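Long-range contacts in lipase (PDB 2ORY), which probably hydrolyses the ester bonds of triacylglycerols, as a cold-adapted class 3 lipase of the alpha/beta-hydrolase fold: residues 121-126 with 211-216; 165-171 with 198-204; 225-230 with 285-289; 292-296 with 316-320. All blocks are in the same frame, centred on the assembly; numbering follows the deposited sequence.

From the N terminus, the chain first reaches residues 121-126, which wait 85 residues for 211-216 to close contact 1. Contact 2 forms entirely within that span: strand 166-173 leads through helix 175-189 to strand 199-206, whose pairing completes a beta-alpha-beta unit at the edge of the central sheet. After helix 214-224 comes 225-230, which touches contact 2 directly, with Thr-203 N 2.8 Å from Gln-227 O, and later meets 285-289 in contact 3. The loop then runs on into 292-296, and helix 304-319 brings 316-320 back to it as contact 4. Contacts 1, 3 and 4 thus follow one another in series without crossing, tying peripheral loops and helices around the sheet.

Contact 1 of 4, residues 121-126 with 211-216; sequences RILKIS and AGNADF
Residues 121-126 run extended, strand from 124; 211-216 turns helical at Ala-214. Ala-211 O accepts from Ser-126 N at 3.1 Å. Gly-212 forms a single beta bridge with Ile-125, CA to CA 3.8 Å; a CB here would clash with Lys-124 O, so glycine suits the place. Asn-213 N donates to Lys-124 O at 2.8 Å. The p rotamer of Asn-213 lets its amide serve both segments: ND2 donates to Ile-122 O (3.0 Å), while OD1 accepts weakly from Lys-124 N (3.2 Å) and, as N-cap, from Phe-216 N (2.8 Å). In the first helical turn, Asp-215 (m) takes Ile-122 N on OD2 at 2.9 Å, and its OD1 makes a long salt bridge, 4.0 Å, to Arg-121 NH1. Phe-216 (t), its CA 4.4 Å from Leu-123 CA, offers a ring face to Ile-125 CG2, 3.7 Å from the centroid, a CH-pi contact beside Trp-113 and Leu-185. Amide and carboxylate thus meet backbone polar groups of 121-126, so hydrogen bonding continues past the bridge.

Contact 2 of 4, residues 165-171 with 198-204; sequences KAKICVT and NIDISTI
Ile-168 and Ile-199 sit at the apolar centre, on the sheet face that also carries Ala-166, Ile-201, Val-170 and Thr-203. On this face Ile-168 (m,t) and Ile-199 (t,t) both pack on Ile-160 of helix 152-160; Ala-166 CB lies 4.3 Å from Ile-199 CG1, small enough to fit there. Val-170 and Thr-203 pack against Ala-184 of helix 175-189. The strands, 166-171 and 199-204, run parallel in register, Ala-166 beside Ile-199 through Val-170 beside Thr-203, with axes 4.4 Å apart at closest approach and inclined by -23°. Helix 175-189 connects them in a beta-alpha-beta crossover of the alpha/beta-hydrolase sheet, and strand 166-173 leads into a GxSxG sequence consistent with a nucleophile elbow at Ser-174. The parallel ladder joins Asp-200 N to Ala-166 O and Ile-168 N to Asp-200 O (2.9 Å each), Ser-202 N to Ile-168 O (3.0 Å) and Val-170 N to Ser-202 O (2.8 Å). On the other face, Cys-169 SG is 4.2 Å from Ile-204 CG1, near Met-9 of helix 5-15. Hydroxyls add bonds C-terminally: Thr-203 OG1 (t) donates to Val-170 O and Thr-171 OG1 (t) to Ile-204 O, each at 2.6 Å. Water 1 donates to Ile-168 O (3.1 Å) and lies 2.6 Å from Ser-202 OG. Lys-167 and Asp-200 carry charge into solvent at the exposed end, where Ala-166 N reaches Asn-198 O at 3.3 Å.

Contact 3 of 4, residues 225-230 with 285-289; sequences GDQCTR and QIKAE
Both segments are irregular: 225-230 makes a short 3-10 turn at 226-227 and then extends, while 285-289 is a loop in which Lys-287 takes left-handed angles (42/53). Gly-225 leaves helix 214-224 with positive phi, a conformation that favours glycine. CA atoms come nearest at Arg-230 and Lys-287, 6.6 Å apart, so long side chains span the gap. Lys-287, m at all four chi angles, curls back so that NZ donates to Gly-225 O and Cys-228 O, each at 3.0 Å, and to water 2 at 3.3 Å; that water also accepts from Arg-230 N at 2.8 Å. Reaching the other way, Arg-230 donates from NH2 to Lys-287 O (3.0 Å) and weakly from NE to Ile-286 O (2.9 Å). Each cationic end therefore binds the opposite backbone's carbonyls. Less polar surface closes the interior side, with Cys-228 SG 4.3 Å from Ile-286 CD1. Phe-220 of helix 214-224 packs on both residues, Asp-221 accepts from Lys-287 N, and Cys-228 and Arg-230 rest on Pro-205 of strand 199-206.

Contact 4 of 4, residues 292-296 with 316-320; sequences PLEGN and YPELM
Leu-293 is the first residue of the extended 292-296 segment to meet residues 316-320, and the one with the largest area covered by them. Its CB points toward the last turn of helix 304-319, and the m,t rotamer carries CD1 to 3.8 Å from Met-320 CE and 4.5 Å from Tyr-316 CD2, while CB lies 3.8 Å from Leu-319 CD1. The branched aliphatic chain suits these three neighbours, a leucine, a flexible thioether and an aromatic ring. The nearest CA pair, Leu-293 and Leu-319, is 6.9 Å apart, so side chains rather than backbones make the contact. Glu-294 directs its CB away and remains exposed, but its O lies 3.7 Å from Leu-319 CD2. The contact thus packs a loop against the C-terminal end of a helix on the border of the presumed active site: Tyr-316, whose OH bonds to Asp-236 and whose ring meets His-173 edge-to-face, touches a probable Ser-174/His-312/Asp-236 triad, His-312 being on the same helix. Gly-295 passes close over Leu-319, CA to CD1 3.8 Å, and its N donates to Ser-234 OG. Leu-319 (m,t) spreads its methyls along this backbone: CD1 lies nearest Leu-293 and Gly-295, CD2 nearest Glu-294 O. At the exposed end, Asn-296 (m) brings ND2 to 4.2 Å from Leu-319 CD2, and Asn-296 O accepts from Gln-311 NE2.

Contact 1 of 4, residues 121-126 with 211-216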
# COMPACT_ATOMS: atom_id res chain seq x y z
N ARG A 121 23.08 13.53 -5.70
CA ARG A 121 21.64 13.25 -5.81
C ARG A 121 20.89 13.89 -4.64
O ARG A 121 21.44 14.06 -3.56
CB ARG A 121 21.37 11.74 -5.82
CG ARG A 121 22.07 10.98 -6.93
CD ARG A 121 21.60 11.42 -8.31
NE ARG A 121 22.40 10.79 -9.37
CZ ARG A 121 22.21 10.98 -10.67
NH1 ARG A 121 21.24 11.77 -11.10
NH2 ARG A 121 23.01 10.38 -11.55
N ILE A 122 19.63 14.24 -4.87
CA ILE A 122 18.80 14.84 -3.83
C ILE A 122 17.54 13.99 -3.69
O ILE A 122 16.55 14.21 -4.39
CB ILE A 122 18.40 16.28 -4.18
CG1 ILE A 122 19.63 17.19 -4.26
CG2 ILE A 122 17.48 16.83 -3.12
CD1 ILE A 122 20.47 16.98 -5.48
N LEU A 123 17.59 13.01 -2.80
CA LEU A 123 16.47 12.11 -2.55
C LEU A 123 15.46 12.79 -1.66
O LEU A 123 15.80 13.24 -0.57
CB LEU A 123 16.94 10.83 -1.85
CG LEU A 123 17.87 9.88 -2.59
CD1 LEU A 123 19.13 10.61 -3.02
CD2 LEU A 123 18.19 8.70 -1.69
N LYS A 124 14.23 12.85 -2.13
CA LYS A 124 13.16 13.47 -1.36
C LYS A 124 11.84 12.72 -1.50
O LYS A 124 11.53 12.14 -2.55
CB LYS A 124 12.96 14.91 -1.80
CG LYS A 124 14.08 15.85 -1.39
CD LYS A 124 13.78 17.29 -1.79
CE LYS A 124 14.93 18.23 -1.41
NZ LYS A 124 14.70 19.63 -1.86
N ILE A 125 11.09 12.73 -0.41
CA ILE A 125 9.78 12.10 -0.38
C ILE A 125 8.77 13.19 -0.01
O ILE A 125 9.12 14.21 0.57
CB ILE A 125 9.73 10.98 0.67
CG1 ILE A 125 10.17 11.51 2.04
CG2 ILE A 125 10.62 9.83 0.23
CD1 ILE A 125 10.04 10.49 3.14
N SER A 126 7.51 12.98 -0.37
CA SER A 126 6.48 13.96 -0.05
C SER A 126 6.32 13.95 1.47
O SER A 126 6.59 12.94 2.11
CB SER A 126 5.15 13.56 -0.67
OG SER A 126 4.68 12.37 -0.05
N ALA A 211 5.69 7.79 -3.95
CA ALA A 211 6.06 8.26 -2.63
C ALA A 211 7.02 9.44 -2.68
O ALA A 211 6.92 10.33 -1.85
CB ALA A 211 6.70 7.14 -1.82
N GLY A 212 7.93 9.46 -3.65
CA GLY A 212 8.91 10.54 -3.72
C GLY A 212 9.41 10.92 -5.10
O GLY A 212 8.77 10.60 -6.11
N ASN A 213 10.57 11.59 -5.17
CA ASN A 213 11.10 12.04 -6.46
C ASN A 213 11.95 11.03 -7.21
O ASN A 213 12.23 9.94 -6.70
CB ASN A 213 11.87 13.36 -6.31
CG ASN A 213 13.13 13.22 -5.45
OD1 ASN A 213 13.62 12.12 -5.19
ND2 ASN A 213 13.67 14.35 -5.03
N ALA A 214 12.35 11.39 -8.43
CA ALA A 214 13.15 10.52 -9.29
C ALA A 214 14.39 9.98 -8.58
O ALA A 214 14.65 8.77 -8.62
CB ALA A 214 13.55 11.26 -10.57
N ASP A 215 15.16 10.86 -7.95
CA ASP A 215 16.36 10.45 -7.22
C ASP A 215 16.04 9.45 -6.10
O ASP A 215 16.84 8.56 -5.84
CB ASP A 215 17.10 11.67 -6.64
CG ASP A 215 17.88 12.45 -7.69
OD1 ASP A 215 17.96 11.98 -8.85
OD2 ASP A 215 18.43 13.53 -7.36
N PHE A 216 14.89 9.61 -5.44
CA PHE A 216 14.48 8.69 -4.37
C PHE A 216 14.13 7.35 -5.01
O PHE A 216 14.57 6.29 -4.56
CB PHE A 216 13.23 9.21 -3.63
CG PHE A 216 12.58 8.17 -2.73
CD1 PHE A 216 13.03 7.97 -1.44
CD2 PHE A 216 11.52 7.39 -3.21
CE1 PHE A 216 12.44 7.00 -0.62
CE2 PHE A 216 10.92 6.42 -2.40
CZ PHE A 216 11.38 6.23 -1.10

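Contact 2 of 4, residues 165-171 with 198-204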
# COMPACT_ATOMS: atom_id res chain seq x y z
N LYS A 165 18.76 -14.41 11.41
CA LYS A 165 18.50 -14.61 10.01
C LYS A 165 16.99 -14.71 9.82
O LYS A 165 16.32 -15.43 10.56
CB LYS A 165 19.21 -15.89 9.55
CG LYS A 165 18.94 -16.30 8.10
CD LYS A 165 19.59 -17.65 7.82
CE LYS A 165 19.41 -18.09 6.38
NZ LYS A 165 20.17 -17.23 5.43
N ALA A 166 16.46 -13.99 8.83
CA ALA A 166 15.03 -14.01 8.57
C ALA A 166 14.69 -13.55 7.16
O ALA A 166 15.54 -13.09 6.41
CB ALA A 166 14.28 -13.12 9.58
N LYS A 167 13.42 -13.67 6.83
CA LYS A 167 12.92 -13.28 5.52
C LYS A 167 11.70 -12.42 5.82
O LYS A 167 10.84 -12.79 6.61
CB LYS A 167 12.55 -14.56 4.77
CG LYS A 167 11.86 -14.42 3.45
CD LYS A 167 11.06 -15.70 3.18
CE LYS A 167 10.72 -15.92 1.71
NZ LYS A 167 11.93 -16.34 0.95
N ILE A 168 11.64 -11.24 5.23
CA ILE A 168 10.50 -10.38 5.45
C ILE A 168 10.02 -9.78 4.14
O ILE A 168 10.82 -9.24 3.40
CB ILE A 168 10.83 -9.19 6.42
CG1 ILE A 168 11.15 -9.74 7.81
CG2 ILE A 168 9.64 -8.21 6.49
CD1 ILE A 168 11.25 -8.69 8.90
N CYS A 169 8.73 -9.93 3.86
CA CYS A 169 8.14 -9.32 2.67
C CYS A 169 7.19 -8.22 3.20
O CYS A 169 6.37 -8.46 4.08
CB CYS A 169 7.34 -10.33 1.85
SG CYS A 169 6.76 -9.64 0.28
N VAL A 170 7.33 -7.00 2.69
CA VAL A 170 6.47 -5.90 3.12
C VAL A 170 5.51 -5.64 1.98
O VAL A 170 5.93 -5.36 0.86
CB VAL A 170 7.28 -4.62 3.42
CG1 VAL A 170 6.37 -3.60 4.13
CG2 VAL A 170 8.54 -4.96 4.24
N THR A 171 4.21 -5.76 2.26
CA THR A 171 3.20 -5.55 1.23
C THR A 171 2.09 -4.59 1.67
O THR A 171 1.93 -4.29 2.86
CB THR A 171 2.60 -6.90 0.81
OG1 THR A 171 1.83 -6.74 -0.38
CG2 THR A 171 1.69 -7.45 1.90
N ASN A 198 21.27 -9.82 8.49
CA ASN A 198 20.97 -11.15 7.98
C ASN A 198 19.51 -11.39 7.62
O ASN A 198 19.06 -12.53 7.52
CB ASN A 198 21.45 -12.20 8.97
CG ASN A 198 22.95 -12.15 9.15
OD1 ASN A 198 23.69 -12.15 8.17
ND2 ASN A 198 23.40 -12.07 10.40
N ILE A 199 18.76 -10.32 7.42
CA ILE A 199 17.38 -10.49 7.03
C ILE A 199 17.24 -10.10 5.55
O ILE A 199 17.87 -9.14 5.11
CB ILE A 199 16.45 -9.66 7.92
CG1 ILE A 199 15.08 -9.55 7.26
CG2 ILE A 199 17.08 -8.33 8.21
CD1 ILE A 199 14.13 -8.69 8.02
N ASP A 200 16.47 -10.89 4.81
CA ASP A 200 16.23 -10.66 3.38
C ASP A 200 14.92 -9.90 3.27
O ASP A 200 13.84 -10.44 3.58
CB ASP A 200 16.11 -11.99 2.62
CG ASP A 200 17.46 -12.67 2.42
OD1 ASP A 200 18.40 -12.39 3.19
OD2 ASP A 200 17.57 -13.51 1.49
N ILE A 201 15.02 -8.65 2.84
CA ILE A 201 13.87 -7.77 2.72
C ILE A 201 13.38 -7.61 1.30
O ILE A 201 14.14 -7.22 0.42
CB ILE A 201 14.19 -6.37 3.29
CG1 ILE A 201 14.60 -6.49 4.77
CG2 ILE A 201 12.99 -5.43 3.09
CD1 ILE A 201 15.02 -5.18 5.42
N SER A 202 12.11 -7.89 1.08
CA SER A 202 11.50 -7.72 -0.24
C SER A 202 10.17 -7.01 -0.06
O SER A 202 9.63 -6.94 1.04
CB SER A 202 11.24 -9.07 -0.89
OG SER A 202 10.46 -9.84 -0.01
N THR A 203 9.61 -6.51 -1.16
CA THR A 203 8.33 -5.85 -1.07
C THR A 203 7.51 -5.98 -2.34
O THR A 203 8.05 -5.90 -3.45
CB THR A 203 8.51 -4.34 -0.73
OG1 THR A 203 7.22 -3.71 -0.65
CG2 THR A 203 9.35 -3.64 -1.78
N ILE A 204 6.21 -6.21 -2.17
CA ILE A 204 5.28 -6.31 -3.28
C ILE A 204 4.15 -5.32 -3.01
O ILE A 204 3.14 -5.65 -2.40
CB ILE A 204 4.71 -7.76 -3.42
CG1 ILE A 204 5.86 -8.72 -3.74
CG2 ILE A 204 3.72 -7.84 -4.59
CD1 ILE A 204 5.42 -10.17 -3.94
O HOH W 1 11.82 -11.46 1.46

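Contact 3 of 4, residues 225-230 with 285-289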
# COMPACT_ATOMS: atom_id res chain seq x y z
N GLY A 225 16.01 -3.64 -6.35
CA GLY A 225 16.12 -4.31 -7.62
C GLY A 225 15.02 -5.33 -7.81
O GLY A 225 13.84 -4.97 -7.89
N ASP A 226 15.39 -6.60 -7.86
CA ASP A 226 14.43 -7.68 -8.06
C ASP A 226 13.58 -7.97 -6.84
O ASP A 226 12.53 -8.59 -6.96
CB ASP A 226 15.12 -8.98 -8.48
CG ASP A 226 15.64 -8.93 -9.90
OD1 ASP A 226 14.88 -8.54 -10.81
OD2 ASP A 226 16.82 -9.29 -10.09
N GLN A 227 14.04 -7.54 -5.67
CA GLN A 227 13.30 -7.78 -4.44
C GLN A 227 12.03 -6.93 -4.33
O GLN A 227 11.34 -6.98 -3.31
CB GLN A 227 14.20 -7.57 -3.23
CG GLN A 227 15.34 -8.56 -3.21
CD GLN A 227 14.87 -9.99 -3.03
OE1 GLN A 227 14.53 -10.40 -1.91
NE2 GLN A 227 14.84 -10.75 -4.12
N CYS A 228 11.74 -6.14 -5.36
CA CYS A 228 10.50 -5.37 -5.39
C CYS A 228 9.71 -5.67 -6.66
O CYS A 228 10.24 -5.54 -7.78
CB CYS A 228 10.71 -3.85 -5.30
SG CYS A 228 9.16 -2.85 -5.57
N THR A 229 8.46 -6.07 -6.49
CA THR A 229 7.58 -6.33 -7.61
C THR A 229 6.42 -5.34 -7.48
O THR A 229 5.54 -5.53 -6.66
CB THR A 229 7.03 -7.77 -7.59
OG1 THR A 229 8.12 -8.69 -7.71
CG2 THR A 229 6.04 -8.00 -8.76
N ARG A 230 6.44 -4.29 -8.28
CA ARG A 230 5.41 -3.25 -8.25
C ARG A 230 4.24 -3.65 -9.15
O ARG A 230 4.39 -3.73 -10.37
CB ARG A 230 6.00 -1.92 -8.73
CG ARG A 230 5.65 -0.71 -7.88
CD ARG A 230 4.90 0.32 -8.67
NE ARG A 230 5.56 0.70 -9.91
CZ ARG A 230 4.95 1.34 -10.90
NH1 ARG A 230 3.66 1.67 -10.78
NH2 ARG A 230 5.60 1.64 -12.02
N GLN A 285 7.59 7.08 -10.24
CA GLN A 285 7.26 5.75 -9.76
C GLN A 285 8.54 4.95 -9.55
O GLN A 285 9.52 5.16 -10.26
CB GLN A 285 6.40 5.09 -10.83
CG GLN A 285 5.19 4.25 -10.42
CD GLN A 285 4.62 4.53 -9.04
OE1 GLN A 285 5.25 4.23 -8.03
NE2 GLN A 285 3.40 5.08 -8.99
N ILE A 286 8.53 4.06 -8.56
CA ILE A 286 9.65 3.15 -8.29
C ILE A 286 9.38 2.06 -9.31
O ILE A 286 8.22 1.83 -9.66
CB ILE A 286 9.57 2.53 -6.86
CG1 ILE A 286 8.18 1.93 -6.62
CG2 ILE A 286 9.92 3.58 -5.81
CD1 ILE A 286 8.00 1.27 -5.26
N LYS A 287 10.42 1.37 -9.77
CA LYS A 287 10.25 0.35 -10.81
C LYS A 287 9.27 0.91 -11.84
O LYS A 287 8.26 0.30 -12.18
CB LYS A 287 9.73 -0.96 -10.22
CG LYS A 287 10.51 -1.47 -8.99
CD LYS A 287 12.00 -1.73 -9.27
CE LYS A 287 12.21 -2.79 -10.34
NZ LYS A 287 11.74 -4.14 -9.92
N ALA A 288 9.58 2.10 -12.34
CA ALA A 288 8.73 2.77 -13.31
C ALA A 288 8.60 2.07 -14.67
O ALA A 288 7.67 2.35 -15.42
CB ALA A 288 9.23 4.20 -13.52
N GLU A 289 9.51 1.17 -15.00
CA GLU A 289 9.44 0.49 -16.29
C GLU A 289 8.65 -0.80 -16.20
O GLU A 289 8.42 -1.47 -17.21
CB GLU A 289 10.84 0.18 -16.83
CG GLU A 289 11.80 1.35 -16.88
CD GLU A 289 12.76 1.36 -15.69
OE1 GLU A 289 13.82 2.01 -15.79
OE2 GLU A 289 12.45 0.71 -14.66
O HOH W 2 8.47 -4.30 -10.28

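Contact 4 of 4, residues 292-296 with 316-320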
# COMPACT_ATOMS: atom_id res chain seq x y z
N PRO A 292 2.36 -2.95 -16.39
CA PRO A 292 1.16 -3.11 -15.58
C PRO A 292 0.30 -4.25 -16.07
O PRO A 292 0.56 -4.82 -17.13
CB PRO A 292 0.44 -1.79 -15.80
CG PRO A 292 0.67 -1.59 -17.27
CD PRO A 292 2.17 -1.89 -17.40
N LEU A 293 -0.72 -4.57 -15.29
CA LEU A 293 -1.68 -5.60 -15.65
C LEU A 293 -2.61 -4.79 -16.54
O LEU A 293 -3.10 -3.75 -16.11
CB LEU A 293 -2.44 -6.08 -14.41
CG LEU A 293 -1.62 -6.41 -13.16
CD1 LEU A 293 -2.56 -6.64 -11.99
CD2 LEU A 293 -0.76 -7.62 -13.41
N GLU A 294 -2.83 -5.24 -17.77
CA GLU A 294 -3.71 -4.52 -18.69
C GLU A 294 -5.14 -4.68 -18.19
O GLU A 294 -5.69 -5.78 -18.21
CB GLU A 294 -3.62 -5.08 -20.12
CG GLU A 294 -2.20 -5.18 -20.70
CD GLU A 294 -2.17 -5.43 -22.23
OE1 GLU A 294 -1.12 -5.88 -22.74
OE2 GLU A 294 -3.19 -5.16 -22.92
N GLY A 295 -5.73 -3.58 -17.75
CA GLY A 295 -7.10 -3.61 -17.24
C GLY A 295 -8.15 -3.44 -18.31
O GLY A 295 -7.84 -3.07 -19.44
N ASN A 296 -9.41 -3.69 -17.95
CA ASN A 296 -10.52 -3.58 -18.88
C ASN A 296 -11.64 -2.73 -18.32
O ASN A 296 -12.18 -3.02 -17.26
CB ASN A 296 -11.06 -4.96 -19.20
CG ASN A 296 -10.03 -5.83 -19.83
OD1 ASN A 296 -9.61 -5.59 -20.96
ND2 ASN A 296 -9.58 -6.84 -19.09
N TYR A 316 -7.55 -5.43 -9.09
CA TYR A 316 -6.46 -6.33 -8.75
C TYR A 316 -6.85 -7.79 -8.56
O TYR A 316 -6.29 -8.66 -9.22
CB TYR A 316 -5.69 -5.77 -7.54
CG TYR A 316 -5.04 -4.44 -7.89
CD1 TYR A 316 -5.79 -3.26 -7.94
CD2 TYR A 316 -3.72 -4.38 -8.33
CE1 TYR A 316 -5.25 -2.06 -8.44
CE2 TYR A 316 -3.16 -3.18 -8.82
CZ TYR A 316 -3.94 -2.02 -8.88
OH TYR A 316 -3.40 -0.85 -9.39
N PRO A 317 -7.80 -8.08 -7.65
CA PRO A 317 -8.17 -9.49 -7.47
C PRO A 317 -8.77 -10.08 -8.75
O PRO A 317 -8.72 -11.28 -8.98
CB PRO A 317 -9.18 -9.45 -6.33
CG PRO A 317 -9.74 -8.06 -6.40
CD PRO A 317 -8.54 -7.21 -6.73
N GLU A 318 -9.32 -9.21 -9.59
CA GLU A 318 -9.92 -9.68 -10.83
C GLU A 318 -8.88 -10.02 -11.89
O GLU A 318 -8.92 -11.10 -12.48
CB GLU A 318 -10.90 -8.64 -11.36
CG GLU A 318 -11.46 -8.95 -12.72
CD GLU A 318 -12.82 -8.34 -12.94
OE1 GLU A 318 -13.83 -8.98 -12.56
OE2 GLU A 318 -12.90 -7.21 -13.49
N LEU A 319 -7.94 -9.12 -12.12
CA LEU A 319 -6.90 -9.33 -13.12
C LEU A 319 -5.87 -10.38 -12.69
O LEU A 319 -5.04 -10.82 -13.48
CB LEU A 319 -6.19 -8.01 -13.41
CG LEU A 319 -7.06 -6.88 -13.99
CD1 LEU A 319 -6.24 -5.60 -14.08
CD2 LEU A 319 -7.58 -7.28 -15.38
N MET A 320 -5.93 -10.77 -11.42
CA MET A 320 -4.97 -11.73 -10.89
C MET A 320 -5.63 -13.06 -10.54
O MET A 320 -5.08 -13.86 -9.79
CB MET A 320 -4.27 -11.15 -9.65
CG MET A 320 -3.23 -10.07 -9.96
SD MET A 320 -2.30 -9.44 -8.50
CE MET A 320 -3.02 -7.85 -8.38